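Long-range contact in rubber oxygenase (Streptomyces sp., PDB 5O1L), which cleaves the double bonds of poly(cis-1,4-isoprene) in natural and synthetic rubber with molecular oxygen, using a non-covalently bound b-type heme: residues A40-G46 and D272-A277. Sequence-based numbering, arbitrary orientation.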
ATOM      1  N   ALA A  40     -15.092 -15.623  -6.278  1.00 16.73           N
ATOM      2  CA  ALA A  40     -15.318 -14.273  -5.827  1.00 16.99           C
ATOM      3  C   ALA A  40     -14.277 -13.309  -6.412  1.00 14.66           C
ATOM      4  O   ALA A  40     -14.195 -12.151  -5.903  1.00 16.44           O
ATOM      5  CB  ALA A  40     -15.258 -14.234  -4.300  1.00 18.76           C
ATOM      6  N   SER A  41     -13.491 -13.739  -7.360  1.00 12.76           N
ATOM      7  CA  SER A  41     -12.394 -12.950  -7.900  1.00 12.57           C
ATOM      8  C   SER A  41     -12.759 -12.234  -9.190  1.00 12.18           C
ATOM      9  O   SER A  41     -13.786 -12.519  -9.828  1.00 12.45           O
ATOM     10  CB  SER A  41     -11.214 -13.843  -8.201  1.00 13.22           C
ATOM     11  OG  SER A  41     -11.426 -14.672  -9.349  1.00 13.85           O
ATOM     12  N   VAL A  42     -11.867 -11.338  -9.611  1.00 11.46           N
ATOM     13  CA  VAL A  42     -12.027 -10.655 -10.881  1.00 12.45           C
ATOM     14  C   VAL A  42     -12.056 -11.641 -12.026  1.00 13.76           C
ATOM     15  O   VAL A  42     -12.784 -11.415 -12.990  1.00 15.28           O
ATOM     16  CB  VAL A  42     -10.900  -9.624 -11.057  1.00 12.78           C
ATOM     17  CG1 VAL A  42     -10.778  -9.117 -12.516  1.00 13.93           C
ATOM     18  CG2 VAL A  42     -11.046  -8.472 -10.127  1.00 13.51           C
ATOM     19  N   ALA A  43     -11.195 -12.683 -12.000  1.00 13.25           N
ATOM     20  CA  ALA A  43     -11.257 -13.676 -13.084  1.00 15.32           C
ATOM     21  C   ALA A  43     -12.555 -14.410 -13.064  1.00 16.71           C
ATOM     22  O   ALA A  43     -13.155 -14.752 -14.118  1.00 18.20           O
ATOM     23  CB  ALA A  43     -10.151 -14.665 -12.924  1.00 15.37           C
ATOM     24  N   GLY A  44     -13.029 -14.765 -11.874  1.00 15.46           N
ATOM     25  CA  GLY A  44     -14.362 -15.352 -11.742  1.00 19.05           C
ATOM     26  C   GLY A  44     -14.402 -16.819 -11.845  1.00 19.18           C
ATOM     27  O   GLY A  44     -15.452 -17.383 -11.486  1.00 20.57           O
ATOM     28  N   THR A  45     -13.319 -17.430 -12.326  1.00 19.73           N
ATOM     29  CA  THR A  45     -13.206 -18.843 -12.538  1.00 25.03           C
ATOM     30  C   THR A  45     -11.721 -19.167 -12.573  1.00 22.90           C
ATOM     31  O   THR A  45     -10.810 -18.290 -12.592  1.00 26.30           O
ATOM     32  CB  THR A  45     -14.016 -19.268 -13.796  1.00 26.99           C
ATOM     33  OG1 THR A  45     -14.222 -20.696 -13.781  1.00 32.18           O
ATOM     34  CG2 THR A  45     -13.329 -18.801 -15.040  1.00 28.77           C
ATOM     35  N   GLY A  46     -11.442 -20.443 -12.473  1.00 24.24           N
ATOM     36  CA  GLY A  46     -10.074 -20.907 -12.460  1.00 24.45           C
ATOM     37  C   GLY A  46     -10.005 -22.228 -11.711  1.00 22.25           C
ATOM     38  O   GLY A  46     -10.957 -22.627 -11.165  1.00 23.69           O
ATOM     39  N   ASP A 272      -5.521 -12.324 -11.501  1.00 12.80           N
ATOM     40  CA  ASP A 272      -6.914 -11.938 -11.388  1.00 14.12           C
ATOM     41  C   ASP A 272      -7.690 -12.934 -10.572  1.00 13.16           C
ATOM     42  O   ASP A 272      -8.759 -12.543 -10.054  1.00 12.91           O
ATOM     43  CB  ASP A 272      -7.543 -11.770 -12.747  1.00 14.33           C
ATOM     44  CG  ASP A 272      -6.992 -10.614 -13.552  1.00 17.75           C
ATOM     45  OD1 ASP A 272      -6.239  -9.785 -12.929  1.00 17.69           O
ATOM     46  OD2 ASP A 272      -7.343 -10.518 -14.761  1.00 18.90           O
ATOM     47  N   GLU A 273      -7.245 -14.172 -10.455  1.00 14.41           N
ATOM     48  CA  GLU A 273      -7.938 -15.157  -9.646  1.00 14.54           C
ATOM     49  C   GLU A 273      -7.862 -14.900  -8.135  1.00 13.63           C
ATOM     50  O   GLU A 273      -8.593 -15.549  -7.399  1.00 13.74           O
ATOM     51  CB  GLU A 273      -7.303 -16.563  -9.877  1.00 18.51           C
ATOM     52  CG  GLU A 273      -7.504 -17.059 -11.267  1.00 23.15           C
ATOM     53  CD  GLU A 273      -6.775 -18.360 -11.591  1.00 31.24           C
ATOM     54  OE1 GLU A 273      -6.131 -18.992 -10.690  1.00 35.76           O
ATOM     55  OE2 GLU A 273      -6.882 -18.737 -12.795  1.00 36.18           O
ATOM     56  N   TYR A 274      -7.045 -13.935  -7.719  1.00 12.59           N
ATOM     57  CA  TYR A 274      -6.900 -13.573  -6.306  1.00 11.94           C
ATOM     58  C   TYR A 274      -7.373 -12.173  -5.965  1.00 12.44           C
ATOM     59  O   TYR A 274      -7.325 -11.753  -4.809  1.00 14.30           O
ATOM     60  CB  TYR A 274      -5.434 -13.779  -5.798  1.00 12.06           C
ATOM     61  CG  TYR A 274      -4.934 -15.186  -6.098  1.00 13.29           C
ATOM     62  CD1 TYR A 274      -5.624 -16.302  -5.756  1.00 14.69           C
ATOM     63  CD2 TYR A 274      -3.773 -15.327  -6.797  1.00 14.66           C
ATOM     64  CE1 TYR A 274      -5.134 -17.555  -6.009  1.00 14.65           C
ATOM     65  CE2 TYR A 274      -3.265 -16.572  -7.102  1.00 15.74           C
ATOM     66  CZ  TYR A 274      -3.981 -17.664  -6.682  1.00 14.59           C
ATOM     67  OH  TYR A 274      -3.479 -18.962  -6.975  1.00 16.29           O
ATOM     68  N   ILE A 275      -7.761 -11.396  -6.943  1.00 11.00           N
ATOM     69  CA  ILE A 275      -8.220 -10.005  -6.688  1.00 10.41           C
ATOM     70  C   ILE A 275      -9.718 -10.020  -6.437  1.00 10.50           C
ATOM     71  O   ILE A 275     -10.459 -10.552  -7.258  1.00 10.92           O
ATOM     72  CB  ILE A 275      -7.919  -9.105  -7.932  1.00 10.83           C
ATOM     73  CG1 ILE A 275      -6.435  -9.158  -8.335  1.00 10.98           C
ATOM     74  CG2 ILE A 275      -8.412  -7.701  -7.682  1.00 10.91           C
ATOM     75  CD1 ILE A 275      -6.140  -8.469  -9.624  1.00 11.79           C
ATOM     76  N   PRO A 276     -10.196  -9.502  -5.317  1.00 12.17           N
ATOM     77  CA  PRO A 276     -11.641  -9.540  -5.071  1.00 12.00           C
ATOM     78  C   PRO A 276     -12.426  -8.773  -6.062  1.00 11.89           C
ATOM     79  O   PRO A 276     -12.037  -7.677  -6.448  1.00 12.16           O
ATOM     80  CB  PRO A 276     -11.848  -8.952  -3.659  1.00 13.70           C
ATOM     81  CG  PRO A 276     -10.521  -8.466  -3.264  1.00 17.66           C
ATOM     82  CD  PRO A 276      -9.456  -8.842  -4.251  1.00 13.92           C
ATOM     83  N   ALA A 277     -13.572  -9.317  -6.498  1.00 11.54           N
ATOM     84  CA  ALA A 277     -14.380  -8.647  -7.517  1.00 12.02           C
ATOM     85  C   ALA A 277     -15.301  -7.532  -7.005  1.00 10.88           C
ATOM     86  O   ALA A 277     -15.645  -6.630  -7.755  1.00 12.29           O
ATOM     87  CB  ALA A 277     -15.293  -9.637  -8.300  1.00 12.80           C
TER
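The carbonyl oxygen of Asp-272 accepts the backbone N of Ala-43 at 3.1 Å, from well above its carbonyl plane, and is also the acceptor of a weak bond from the N of Ile-275, so one oxygen serves both the incoming loop and the turn of its own chain. Alongside, the N of Val-42 donates to the O of Ile-275 at 2.9 Å, running almost in line with that carbonyl. The same oxygen receives a CA-H...O contact from Ser-41. Two residues further on, the N of Ala-277 reaches back to the O of Ala-40 with an angle of 161° at the hydrogen. Together, the bonds of Val-42 and Ala-277 make a single beta bridge between Ser-41 and Pro-276.

Ser-41 sets its CB against the carbonyl oxygens of Asp-272 and Glu-273, 3.3 and 3.2 Å away. With OG lying between its own N and carbonyl carbon (chi1 72°), the hydroxyl turns back to its own loop, accepting from the N of Gly-44 at 3.0 Å and bonding to the O of Pro-38. An alanine here would remove that acceptor and is likely to leave the Gly-44 N–H without its mate, making the turn less rigid. Next to it, CG2 of Val-42 meets CG2 of Ile-275 at 3.7 Å, the two side chains slanting across each other, and both touch Gln-262 of helix 251-267. OD2 of Asp-272 accepts a hydrogen bond from NE1 of Trp-110, which the side chain of Val-42 also touches. At the other end, the extended chain of Glu-273 passes Ala-43, its CG 3.9 Å from that residue's CB.

The contact thus fastens the N-terminal loop, whose turn at Ser-41 to Gly-44 is an ST motif, onto the connection between helices 251-267 and 279-289 of this all-helical oxygenase fold.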